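Local coordinates for protein beta sliding clamp (Borrelia burgdorferi, PDB 6DJ8) that forms a ring-shaped head-to-tail homodimer around DNA and probably tethers DNA polymerases and other proteins to it, conferring processivity, at residues Leu80-Ala83 against Ser84-Tyr87; Lys91-Asn94 against Phe95-Lys98; Thr307-Glu310 against Leu311-Lys314. All blocks are in the same frame, centred on the assembly; numbering follows the deposited sequence.

In the fold
Contacts 1 and 2 mark the two ends of helix 83-92 in the N-terminal domain: 80-87 is where strand 77-82 turns into the helix, and 91-98 is where the chain leaves it for strand 98-104. Their centres lie about 16 Å apart. Contact 3, the tip of hairpin 303-318, belongs to the C-terminal domain, its centre about 56 Å from that of contact 1 and about 58 Å from that of contact 2. All three reach the second subunit. Contact 2 meets its R290, R293 and Y297 and contact 1 its R324, all C-terminal-domain residues; contact 3 meets its N-terminal-domain Y123, as head-to-tail pairing requires.

Contact 1: Leu80-Ala83 against Ser84-Tyr87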
loop_
_atom_site.group_PDB
_atom_site.type_symbol
_atom_site.label_atom_id
_atom_site.label_comp_id
_atom_site.label_asym_id
_atom_site.label_seq_id
_atom_site.Cartn_x
_atom_site.Cartn_y
_atom_site.Cartn_z
ATOM N N LEU A 80 -24.715 18.314 -9.782
ATOM C CA LEU A 80 -24.330 17.560 -8.597
ATOM C C LEU A 80 -24.002 16.133 -9.022
ATOM O O LEU A 80 -24.857 15.446 -9.601
ATOM C CB LEU A 80 -25.457 17.570 -7.571
ATOM C CG LEU A 80 -25.167 17.001 -6.189
ATOM C CD1 LEU A 80 -24.188 17.915 -5.458
ATOM C CD2 LEU A 80 -26.472 16.863 -5.404
ATOM N N ILE A 81 -22.777 15.688 -8.761
ATOM C CA ILE A 81 -22.332 14.385 -9.252
ATOM C C ILE A 81 -21.467 13.702 -8.204
ATOM O O ILE A 81 -20.636 14.342 -7.555
ATOM C CB ILE A 81 -21.577 14.508 -10.588
ATOM C CG1 ILE A 81 -21.075 13.135 -11.069
ATOM C CG2 ILE A 81 -20.401 15.454 -10.471
ATOM C CD1 ILE A 81 -20.527 13.210 -12.458
ATOM N N ASN A 82 -21.676 12.398 -8.039
ATOM C CA ASN A 82 -20.865 11.578 -7.148
ATOM C C ASN A 82 -19.384 11.817 -7.384
ATOM O O ASN A 82 -18.901 11.686 -8.509
ATOM C CB ASN A 82 -21.217 10.108 -7.363
ATOM C CG ASN A 82 -20.352 9.187 -6.554
ATOM O OD1 ASN A 82 -19.386 8.609 -7.069
ATOM N ND2 ASN A 82 -20.667 9.062 -5.269
ATOM N N ALA A 83 -18.659 12.184 -6.311
ATOM C CA ALA A 83 -17.279 12.633 -6.469
ATOM C C ALA A 83 -16.372 11.514 -6.972
ATOM O O ALA A 83 -15.480 11.758 -7.788
ATOM C CB ALA A 83 -16.735 13.164 -5.137
ATOM N N SER A 84 -16.548 10.303 -6.442
ATOM C CA SER A 84 -15.693 9.176 -6.808
ATOM C C SER A 84 -15.863 8.805 -8.285
ATOM O O SER A 84 -14.878 8.550 -8.993
ATOM C CB SER A 84 -16.020 7.990 -5.893
ATOM O OG SER A 84 -15.251 6.850 -6.211
ATOM N N ASN A 85 -17.103 8.786 -8.776
ATOM C CA ASN A 85 -17.321 8.479 -10.189
ATOM C C ASN A 85 -16.747 9.567 -11.088
ATOM O O ASN A 85 -16.121 9.270 -12.111
ATOM C CB ASN A 85 -18.807 8.290 -10.477
ATOM C CG ASN A 85 -19.361 7.031 -9.857
ATOM O OD1 ASN A 85 -18.611 6.191 -9.363
ATOM N ND2 ASN A 85 -20.683 6.888 -9.886
ATOM N N PHE A 86 -16.948 10.832 -10.722
ATOM C CA PHE A 86 -16.440 11.921 -11.545
ATOM C C PHE A 86 -14.925 11.882 -11.616
ATOM O O PHE A 86 -14.336 12.080 -12.683
ATOM C CB PHE A 86 -16.914 13.262 -10.970
ATOM C CG PHE A 86 -16.720 14.419 -11.898
ATOM C CD1 PHE A 86 -16.807 14.251 -13.268
ATOM C CD2 PHE A 86 -16.427 15.677 -11.398
ATOM C CE1 PHE A 86 -16.623 15.317 -14.126
ATOM C CE2 PHE A 86 -16.252 16.747 -12.250
ATOM C CZ PHE A 86 -16.348 16.560 -13.622
ATOM N N TYR A 87 -14.276 11.644 -10.476
ATOM C CA TYR A 87 -12.829 11.486 -10.461
ATOM C C TYR A 87 -12.398 10.331 -11.355
ATOM O O TYR A 87 -11.424 10.442 -12.110
ATOM C CB TYR A 87 -12.353 11.256 -9.024
ATOM C CG TYR A 87 -10.855 11.195 -8.872
ATOM C CD1 TYR A 87 -10.067 12.269 -9.254
ATOM C CD2 TYR A 87 -10.223 10.070 -8.343
ATOM C CE1 TYR A 87 -8.685 12.239 -9.119
ATOM C CE2 TYR A 87 -8.826 10.026 -8.200
ATOM C CZ TYR A 87 -8.073 11.125 -8.589
ATOM O OH TYR A 87 -6.707 11.131 -8.463
#
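N82 meets N85, and I81 meets the F86 ring, across this strand-to-helix junction. The N82 oxygen lies over one face of the N85 amide, at its carbon, with OD1 of N82 3.2 Å from CG of N85 and the two amide planes 59° apart. I81 approaches the ring obliquely, its side chain crossing that of F86 at about a right angle: CD1 of I81 lies 3.9 Å from CB of F86, while CG2 reaches toward the CG and CD2 side of the ring. The N82 oxygen is committed to the backbone. With chi1 at 176°, the N82 side chain swings beside its own carbonyl carbon, and OD1 accepts from the N85 backbone N at 2.9 Å, with the donor tilted 22° from the carbonyl plane. This is the N-cap of helix 83-92: the first turn has amide N-H groups with no preceding carbonyls to receive them, and the asparagine supplies an acceptor. Regular helical bonds follow, from F86 N to N82 O at 3.1 Å and from Y87 N to A83 O at 2.9 Å. On the strand side, I81 pairs with L45 of strand 44-50, and the L80 backbone bonds to F132. N85 packs on R324 of the second subunit, while F86 rests on I26 and Y87 on M23, I26 and E27, so the new helix starts out packed against helix 19-29.

Contact 2: Lys91-Asn94 against Phe95-Lys98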
loop_
_atom_site.group_PDB
_atom_site.type_symbol
_atom_site.label_atom_id
_atom_site.label_comp_id
_atom_site.label_asym_id
_atom_site.label_seq_id
_atom_site.Cartn_x
_atom_site.Cartn_y
_atom_site.Cartn_z
ATOM N N LYS A 91 -9.871 10.515 -14.571
ATOM C CA LYS A 91 -8.701 9.640 -14.653
ATOM C C LYS A 91 -8.783 8.759 -15.895
ATOM O O LYS A 91 -7.774 8.517 -16.579
ATOM C CB LYS A 91 -8.594 8.760 -13.406
ATOM C CG LYS A 91 -7.778 9.383 -12.273
ATOM C CD LYS A 91 -7.557 8.444 -11.081
ATOM C CE LYS A 91 -6.444 7.398 -11.322
ATOM N NZ LYS A 91 -6.697 6.365 -12.369
ATOM N N ALA A 92 -9.981 8.259 -16.191
ATOM C CA ALA A 92 -10.143 7.397 -17.359
ATOM C C ALA A 92 -9.698 8.116 -18.621
ATOM O O ALA A 92 -9.111 7.499 -19.512
ATOM C CB ALA A 92 -11.604 6.947 -17.469
ATOM N N PHE A 93 -9.908 9.433 -18.685
ATOM C CA PHE A 93 -9.564 10.233 -19.848
ATOM C C PHE A 93 -8.276 11.045 -19.664
ATOM O O PHE A 93 -8.062 12.023 -20.383
ATOM C CB PHE A 93 -10.750 11.141 -20.207
ATOM C CG PHE A 93 -11.731 10.498 -21.186
ATOM C CD1 PHE A 93 -11.638 9.148 -21.505
ATOM C CD2 PHE A 93 -12.735 11.251 -21.791
ATOM C CE1 PHE A 93 -12.528 8.555 -22.413
ATOM C CE2 PHE A 93 -13.633 10.666 -22.706
ATOM C CZ PHE A 93 -13.528 9.311 -23.016
ATOM N N ASN A 94 -7.390 10.644 -18.748
ATOM C CA ASN A 94 -6.168 11.424 -18.556
ATOM C C ASN A 94 -5.255 11.453 -19.785
ATOM O O ASN A 94 -4.338 12.279 -19.823
ATOM C CB ASN A 94 -5.402 10.902 -17.335
ATOM C CG ASN A 94 -4.958 9.485 -17.483
ATOM O OD1 ASN A 94 -4.371 9.106 -18.474
ATOM N ND2 ASN A 94 -5.296 8.663 -16.495
ATOM N N PHE A 95 -5.472 10.597 -20.797
ATOM C CA PHE A 95 -4.600 10.706 -21.966
ATOM C C PHE A 95 -5.034 11.812 -22.924
ATOM O O PHE A 95 -4.358 12.033 -23.935
ATOM C CB PHE A 95 -4.470 9.345 -22.707
ATOM C CG PHE A 95 -5.755 8.816 -23.285
ATOM C CD1 PHE A 95 -6.745 8.308 -22.467
ATOM C CD2 PHE A 95 -5.956 8.784 -24.652
ATOM C CE1 PHE A 95 -7.931 7.794 -23.002
ATOM C CE2 PHE A 95 -7.139 8.273 -25.191
ATOM C CZ PHE A 95 -8.122 7.773 -24.356
ATOM N N TYR A 96 -6.108 12.536 -22.620
ATOM C CA TYR A 96 -6.467 13.745 -23.350
ATOM C C TYR A 96 -5.944 14.969 -22.617
ATOM O O TYR A 96 -6.076 15.076 -21.391
ATOM C CB TYR A 96 -7.978 13.892 -23.502
ATOM C CG TYR A 96 -8.612 12.868 -24.403
ATOM C CD1 TYR A 96 -8.290 12.799 -25.755
ATOM C CD2 TYR A 96 -9.532 11.972 -23.900
ATOM C CE1 TYR A 96 -8.883 11.859 -26.582
ATOM C CE2 TYR A 96 -10.121 11.033 -24.712
ATOM C CZ TYR A 96 -9.790 10.981 -26.046
ATOM O OH TYR A 96 -10.393 10.049 -26.826
ATOM N N LYS A 97 -5.346 15.896 -23.367
ATOM C CA LYS A 97 -4.906 17.139 -22.741
ATOM C C LYS A 97 -6.101 17.957 -22.244
ATOM O O LYS A 97 -6.058 18.535 -21.152
ATOM C CB LYS A 97 -4.063 17.942 -23.732
ATOM C CG LYS A 97 -3.673 19.320 -23.234
ATOM C CD LYS A 97 -2.260 19.355 -22.665
ATOM C CE LYS A 97 -2.032 20.620 -21.830
ATOM N NZ LYS A 97 -2.487 21.845 -22.550
ATOM N N LYS A 98 -7.189 17.973 -23.015
ATOM C CA LYS A 98 -8.415 18.691 -22.689
ATOM C C LYS A 98 -9.614 17.778 -22.884
ATOM O O LYS A 98 -9.632 16.943 -23.798
ATOM C CB LYS A 98 -8.588 19.921 -23.590
ATOM C CG LYS A 98 -7.464 20.925 -23.477
ATOM C CD LYS A 98 -7.752 22.204 -24.245
ATOM C CE LYS A 98 -6.691 23.256 -23.925
ATOM N NZ LYS A 98 -6.910 24.551 -24.635
#
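F93 and Y96 point the same way from a tight turn, their side chains next to each other but their rings nearly perpendicular. The pair is T-shaped: the edge of Y96 is directed at a face of F93, with the planes at 81° and the ring centroids 5.1 Å apart. CE2 of Y96 is the atom that sits over the middle of the F93 ring, 3.8 Å above its plane, and the neighbouring CD2 comes within 3.8 Å of F93 CG. F95 brings its CE2 over a face of the Y96 ring, off toward the rim, while its own edge meets the backbone oxygen of A92, with CE1 3.7 Å from A92 O. F95 can reach back in this way because its CG is placed between the backbone N and the carbonyl carbon, chi1 63°. The backbone that carries the rings makes a type I beta turn from F93 to Y96, closed by Y96 N donating to F93 O at 3.0 Å; the donor stands well above the carbonyl plane. A92 O, N94 OD1 and the F95 ring face the second subunit, whose R293 gives hydrogen bonds to the two oxygens and whose R290 makes a cation-pi contact with F95. The turn brings F93 and Y96 to the same side, where the rings pack, while its carbonyl, amide and pi electrons offer partners to arginines across the dimer interface.

Contact 3: Thr307-Glu310 against Leu311-Lys314; sequences TFSE and LQLK
Torsions on facing strands bring F308 and L313 together: chi1 of -72° sets the phenyl ring beside its own backbone N, and chi1 of 168° puts CG of L313 anti to its backbone N, so that the two side chains run alongside each other on one face of the hairpin. CD1 of L313 ends up over the centre of the F308 ring, 3.7 Å from the centroid and only 3° off the ring normal. All six ring carbons are nearly equidistant from this methyl, which makes a clear CH-pi contact. The residues form a non-hydrogen-bonded antiparallel pair; their backbones bond instead to E342 and I330 on the flanking strands, while the bonds on both sides of the pair fix its spacing.

Next along, T307 and K314 make the hydrogen-bonded pair. T307 N donates to K314 O at 2.9 Å, on a lone pair in the carbonyl plane, and K314 N returns a bond to T307 O at 2.8 Å. The same T307 oxygen takes a CA-H...O contact from L313 CA at 3.3 Å. On the other face, CB of T307 and CB of K314 are 3.8 Å apart, and a water 2.7 Å from T307 OG1 donates a weak bond to K314 O. Toward the tip, S309 N reaches Q312 O at 3.0 Å, nearly in line with the carbonyl, and Q312 packs on Y123 of the second subunit.

The F308 ring also meets Y337 and F367, so its pi contact belongs to a cluster of aromatic rings. K314 instead runs extended to a salt bridge with E327. The hairpin is thus two-sided: methyl and aromatic packing on the F308 and L313 face, water and charge on the T307 and K314 face.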
loop_
_atom_site.group_PDB
_atom_site.type_symbol
_atom_site.label_atom_id
_atom_site.label_comp_id
_atom_site.label_asym_id
_atom_site.label_seq_id
_atom_site.Cartn_x
_atom_site.Cartn_y
_atom_site.Cartn_z
ATOM N N THR A 307 16.352 5.209 29.569
ATOM C CA THR A 307 17.261 5.473 30.678
ATOM C C THR A 307 18.279 6.516 30.250
ATOM O O THR A 307 19.085 6.267 29.339
ATOM C CB THR A 307 17.961 4.204 31.158
ATOM O OG1 THR A 307 16.971 3.253 31.533
ATOM C CG2 THR A 307 18.834 4.521 32.403
ATOM N N PHE A 308 18.240 7.677 30.914
ATOM C CA PHE A 308 19.183 8.762 30.684
ATOM C C PHE A 308 20.313 8.666 31.705
ATOM O O PHE A 308 20.063 8.703 32.916
ATOM C CB PHE A 308 18.514 10.131 30.820
ATOM C CG PHE A 308 17.587 10.492 29.696
ATOM C CD1 PHE A 308 16.275 10.076 29.701
ATOM C CD2 PHE A 308 18.026 11.292 28.658
ATOM C CE1 PHE A 308 15.431 10.437 28.680
ATOM C CE2 PHE A 308 17.187 11.661 27.654
ATOM C CZ PHE A 308 15.892 11.227 27.657
ATOM N N SER A 309 21.544 8.568 31.215
ATOM C CA SER A 309 22.744 8.681 32.032
ATOM C C SER A 309 23.705 9.612 31.308
ATOM O O SER A 309 23.468 10.012 30.167
ATOM C CB SER A 309 23.388 7.311 32.290
ATOM O OG SER A 309 23.855 6.742 31.077
ATOM N N GLU A 310 24.794 9.974 31.984
ATOM C CA GLU A 310 25.743 10.909 31.388
ATOM C C GLU A 310 26.386 10.330 30.130
ATOM O O GLU A 310 26.629 11.053 29.159
ATOM C CB GLU A 310 26.799 11.310 32.412
ATOM C CG GLU A 310 27.918 12.200 31.875
ATOM C CD GLU A 310 28.716 12.850 33.016
ATOM O OE1 GLU A 310 28.307 12.681 34.190
ATOM O OE2 GLU A 310 29.730 13.538 32.742
ATOM N N LEU A 311 26.677 9.033 30.122
ATOM C CA LEU A 311 27.382 8.478 28.976
ATOM C C LEU A 311 26.467 7.985 27.867
ATOM O O LEU A 311 26.926 7.861 26.725
ATOM C CB LEU A 311 28.302 7.331 29.408
ATOM C CG LEU A 311 29.470 7.742 30.304
ATOM C CD1 LEU A 311 30.420 6.574 30.472
ATOM C CD2 LEU A 311 30.192 8.975 29.760
ATOM N N GLN A 312 25.203 7.686 28.156
ATOM C CA GLN A 312 24.379 7.100 27.112
ATOM C C GLN A 312 22.909 7.302 27.428
ATOM O O GLN A 312 22.518 7.496 28.584
ATOM C CB GLN A 312 24.633 5.600 26.975
ATOM C CG GLN A 312 23.994 4.844 28.119
ATOM C CD GLN A 312 24.954 3.987 28.872
ATOM O OE1 GLN A 312 26.142 3.950 28.562
ATOM N NE2 GLN A 312 24.455 3.311 29.898
ATOM N N LEU A 313 22.101 7.180 26.383
ATOM C CA LEU A 313 20.662 7.027 26.488
ATOM C C LEU A 313 20.344 5.581 26.136
ATOM O O LEU A 313 20.759 5.095 25.080
ATOM C CB LEU A 313 19.934 7.962 25.522
ATOM C CG LEU A 313 18.441 7.719 25.313
ATOM C CD1 LEU A 313 17.666 7.907 26.605
ATOM C CD2 LEU A 313 17.870 8.610 24.183
ATOM N N LYS A 314 19.600 4.902 27.003
ATOM C CA LYS A 314 19.229 3.510 26.792
ATOM C C LYS A 314 17.766 3.434 26.376
ATOM O O LYS A 314 16.906 4.054 27.001
ATOM C CB LYS A 314 19.460 2.685 28.063
ATOM C CG LYS A 314 19.024 1.225 27.931
ATOM C CD LYS A 314 19.142 0.466 29.252
ATOM C CE LYS A 314 18.994 -1.036 28.983
ATOM N NZ LYS A 314 18.579 -1.839 30.169
HETATM O O HOH W 1 15.953 1.918 29.414
#